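Local coordinates for sporulation-control protein spo0M (Bacillus subtilis, PDB 5CL2) that controls expression of the sporulation regulator gene spo0A and is required for Bacillus subtilis to pass the morphological stage 0 of sporulation, at residues 48-53 with 105-110. Residues are numbered along the deposited sequence; the frame is centred on the assembly and turned at random.
Sequences QLSTRY and EVAVVT
In Leu49, chi1 (-168°) sets CG beside the carbonyl carbon and chi2 (75°) then carries CD1 to a pair of valines across the strands, while Thr51 OG1, anti to its own backbone N, faces Glu105. That hydroxyl is modelled 2.5 Å from Glu105 O, too short to be taken literally. A single methyl of Leu49, CD1, touches both valines, 3.7 Å from Val106 CG1 and as near Val108 CG2, branched apolar groups well matched on a buried face. Gln48-Val109 and Ser50-Ala107 are the hydrogen-bonded pairs of this antiparallel pairing, each bonded both ways. Ser50 and Ala107 share a face, where the alanine brings only a methyl to the buried pair and the serine hydroxyl makes a weak hydrogen bond to Tyr65 OH. At the margin, Arg52 NH1 approaches Glu105 OE2 at 3.2 Å, but the oxygen stands well out of the guanidinium plane and the guanidinium and carboxylate planes are 88° apart, a purely electrostatic pairing. An alanine in place of Arg52 would probably leave the Glu105 carboxylate without this countercharge. The two strands occupy inner positions of a mixed sheet in a probably arrestin-like domain, flanked by strands 60-79 and 120-128, with Ile68 and Ile126 packing against Leu49.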
ATOM      1  N   GLN A  48     -12.660  -6.727 -12.482  1.00 53.52           N
ATOM      2  CA  GLN A  48     -11.376  -6.813 -11.789  1.00 49.40           C
ATOM      3  C   GLN A  48     -10.252  -6.447 -12.719  1.00 47.00           C
ATOM      4  O   GLN A  48     -10.169  -6.963 -13.833  1.00 44.70           O
ATOM      5  CB  GLN A  48     -11.093  -8.211 -11.249  1.00 49.17           C
ATOM      6  CG  GLN A  48     -12.271  -8.925 -10.669  1.00 64.58           C
ATOM      7  CD  GLN A  48     -11.912  -9.595  -9.358  1.00 75.18           C
ATOM      8  OE1 GLN A  48     -10.817 -10.160  -9.212  1.00 75.05           O
ATOM      9  NE2 GLN A  48     -12.826  -9.521  -8.383  1.00 78.93           N
ATOM     10  N   LEU A  49      -9.351  -5.605 -12.220  1.00 48.79           N
ATOM     11  CA  LEU A  49      -8.115  -5.282 -12.923  1.00 46.32           C
ATOM     12  C   LEU A  49      -7.038  -6.164 -12.295  1.00 44.70           C
ATOM     13  O   LEU A  49      -6.891  -6.203 -11.083  1.00 45.01           O
ATOM     14  CB  LEU A  49      -7.784  -3.792 -12.801  1.00 44.74           C
ATOM     15  CG  LEU A  49      -6.688  -3.208 -13.698  1.00 50.05           C
ATOM     16  CD1 LEU A  49      -7.165  -3.023 -15.149  1.00 44.57           C
ATOM     17  CD2 LEU A  49      -6.167  -1.902 -13.126  1.00 45.29           C
ATOM     18  N   SER A  50      -6.330  -6.929 -13.114  1.00 43.40           N
ATOM     19  CA  SER A  50      -5.359  -7.848 -12.555  1.00 46.62           C
ATOM     20  C   SER A  50      -4.106  -7.993 -13.391  1.00 47.79           C
ATOM     21  O   SER A  50      -4.048  -7.618 -14.565  1.00 42.85           O
ATOM     22  CB  SER A  50      -5.959  -9.227 -12.361  1.00 51.60           C
ATOM     23  OG  SER A  50      -6.292  -9.761 -13.617  1.00 55.00           O
ATOM     24  N   THR A  51      -3.080  -8.521 -12.746  1.00 47.33           N
ATOM     25  CA  THR A  51      -1.849  -8.797 -13.450  1.00 51.13           C
ATOM     26  C   THR A  51      -1.265 -10.038 -12.800  1.00 48.94           C
ATOM     27  O   THR A  51      -1.989 -10.725 -12.061  1.00 49.08           O
ATOM     28  CB  THR A  51      -0.881  -7.589 -13.422  1.00 47.69           C
ATOM     29  OG1 THR A  51       0.193  -7.832 -14.333  1.00 51.71           O
ATOM     30  CG2 THR A  51      -0.367  -7.302 -12.019  1.00 48.14           C
ATOM     31  N   ARG A  52      -0.025 -10.382 -13.152  1.00 40.09           N
ATOM     32  CA  ARG A  52       0.681 -11.492 -12.531  1.00 44.69           C
ATOM     33  C   ARG A  52       2.065 -11.020 -12.076  1.00 50.15           C
ATOM     34  O   ARG A  52       2.624 -10.075 -12.626  1.00 48.61           O
ATOM     35  CB  ARG A  52       0.852 -12.659 -13.498  1.00 51.19           C
ATOM     36  CG  ARG A  52      -0.202 -12.763 -14.558  1.00 60.96           C
ATOM     37  CD  ARG A  52       0.271 -13.680 -15.668  1.00 69.14           C
ATOM     38  NE  ARG A  52       1.515 -13.209 -16.268  1.00 70.92           N
ATOM     39  CZ  ARG A  52       1.961 -13.594 -17.462  1.00 76.63           C
ATOM     40  NH1 ARG A  52       1.269 -14.471 -18.187  1.00 71.41           N
ATOM     41  NH2 ARG A  52       3.107 -13.110 -17.926  1.00 74.19           N
ATOM     42  N   TYR A  53       2.627 -11.676 -11.078  1.00 44.80           N
ATOM     43  CA  TYR A  53       3.968 -11.320 -10.670  1.00 51.66           C
ATOM     44  C   TYR A  53       4.768 -12.560 -10.354  1.00 50.95           C
ATOM     45  O   TYR A  53       4.198 -13.627 -10.089  1.00 44.46           O
ATOM     46  CB  TYR A  53       3.948 -10.352  -9.489  1.00 47.61           C
ATOM     47  CG  TYR A  53       3.464 -10.902  -8.168  1.00 48.72           C
ATOM     48  CD1 TYR A  53       2.106 -10.985  -7.870  1.00 46.46           C
ATOM     49  CD2 TYR A  53       4.374 -11.302  -7.198  1.00 49.75           C
ATOM     50  CE1 TYR A  53       1.675 -11.472  -6.633  1.00 51.12           C
ATOM     51  CE2 TYR A  53       3.965 -11.778  -5.970  1.00 47.45           C
ATOM     52  CZ  TYR A  53       2.630 -11.860  -5.681  1.00 52.08           C
ATOM     53  OH  TYR A  53       2.274 -12.345  -4.439  1.00 51.75           O
ATOM     54  N   GLU A 105       1.414  -8.553 -18.228  1.00 51.67           N
ATOM     55  CA  GLU A 105       0.068  -8.372 -18.777  1.00 65.65           C
ATOM     56  C   GLU A 105      -0.900  -7.800 -17.736  1.00 54.57           C
ATOM     57  O   GLU A 105      -0.873  -8.175 -16.558  1.00 53.89           O
ATOM     58  CB  GLU A 105      -0.485  -9.697 -19.354  1.00 57.97           C
ATOM     59  CG  GLU A 105      -0.961 -10.716 -18.305  1.00 71.78           C
ATOM     60  CD  GLU A 105      -1.815 -11.862 -18.890  1.00 80.80           C
ATOM     61  OE1 GLU A 105      -2.809 -11.570 -19.604  1.00 84.09           O
ATOM     62  OE2 GLU A 105      -1.513 -13.049 -18.621  1.00 80.44           O
ATOM     63  N   VAL A 106      -1.734  -6.871 -18.189  1.00 53.86           N
ATOM     64  CA  VAL A 106      -2.803  -6.308 -17.373  1.00 51.13           C
ATOM     65  C   VAL A 106      -4.133  -6.613 -18.052  1.00 55.41           C
ATOM     66  O   VAL A 106      -4.333  -6.311 -19.232  1.00 56.00           O
ATOM     67  CB  VAL A 106      -2.677  -4.797 -17.201  1.00 51.17           C
ATOM     68  CG1 VAL A 106      -3.893  -4.261 -16.463  1.00 45.99           C
ATOM     69  CG2 VAL A 106      -1.402  -4.451 -16.457  1.00 51.32           C
ATOM     70  N   ALA A 107      -5.036  -7.227 -17.307  1.00 51.64           N
ATOM     71  CA  ALA A 107      -6.309  -7.621 -17.852  1.00 56.05           C
ATOM     72  C   ALA A 107      -7.471  -7.063 -17.029  1.00 51.01           C
ATOM     73  O   ALA A 107      -7.385  -6.984 -15.810  1.00 50.77           O
ATOM     74  CB  ALA A 107      -6.384  -9.145 -17.938  1.00 56.07           C
ATOM     75  N   VAL A 108      -8.540  -6.679 -17.721  1.00 50.27           N
ATOM     76  CA  VAL A 108      -9.849  -6.404 -17.119  1.00 49.68           C
ATOM     77  C   VAL A 108     -10.712  -7.666 -17.197  1.00 48.08           C
ATOM     78  O   VAL A 108     -10.968  -8.200 -18.267  1.00 47.97           O
ATOM     79  CB  VAL A 108     -10.563  -5.233 -17.813  1.00 49.38           C
ATOM     80  CG1 VAL A 108     -11.973  -5.094 -17.298  1.00 43.67           C
ATOM     81  CG2 VAL A 108      -9.755  -3.932 -17.623  1.00 45.88           C
ATOM     82  N   VAL A 109     -11.092  -8.184 -16.042  1.00 44.51           N
ATOM     83  CA  VAL A 109     -11.845  -9.418 -15.953  1.00 41.45           C
ATOM     84  C   VAL A 109     -13.250  -9.133 -15.466  1.00 47.20           C
ATOM     85  O   VAL A 109     -13.436  -8.485 -14.445  1.00 47.73           O
ATOM     86  CB  VAL A 109     -11.166 -10.409 -15.000  1.00 50.05           C
ATOM     87  CG1 VAL A 109     -12.020 -11.638 -14.782  1.00 44.28           C
ATOM     88  CG2 VAL A 109      -9.770 -10.775 -15.509  1.00 51.27           C
ATOM     89  N   THR A 110     -14.233  -9.608 -16.221  1.00 48.67           N
ATOM     90  CA  THR A 110     -15.628  -9.482 -15.861  1.00 45.58           C
ATOM     91  C   THR A 110     -16.063 -10.775 -15.206  1.00 47.67           C
ATOM     92  O   THR A 110     -15.842 -11.858 -15.741  1.00 52.69           O
ATOM     93  CB  THR A 110     -16.501  -9.181 -17.087  1.00 45.98           C
ATOM     94  OG1 THR A 110     -16.050  -7.968 -17.705  1.00 44.10           O
ATOM     95  CG2 THR A 110     -17.982  -9.028 -16.686  1.00 41.87           C
TER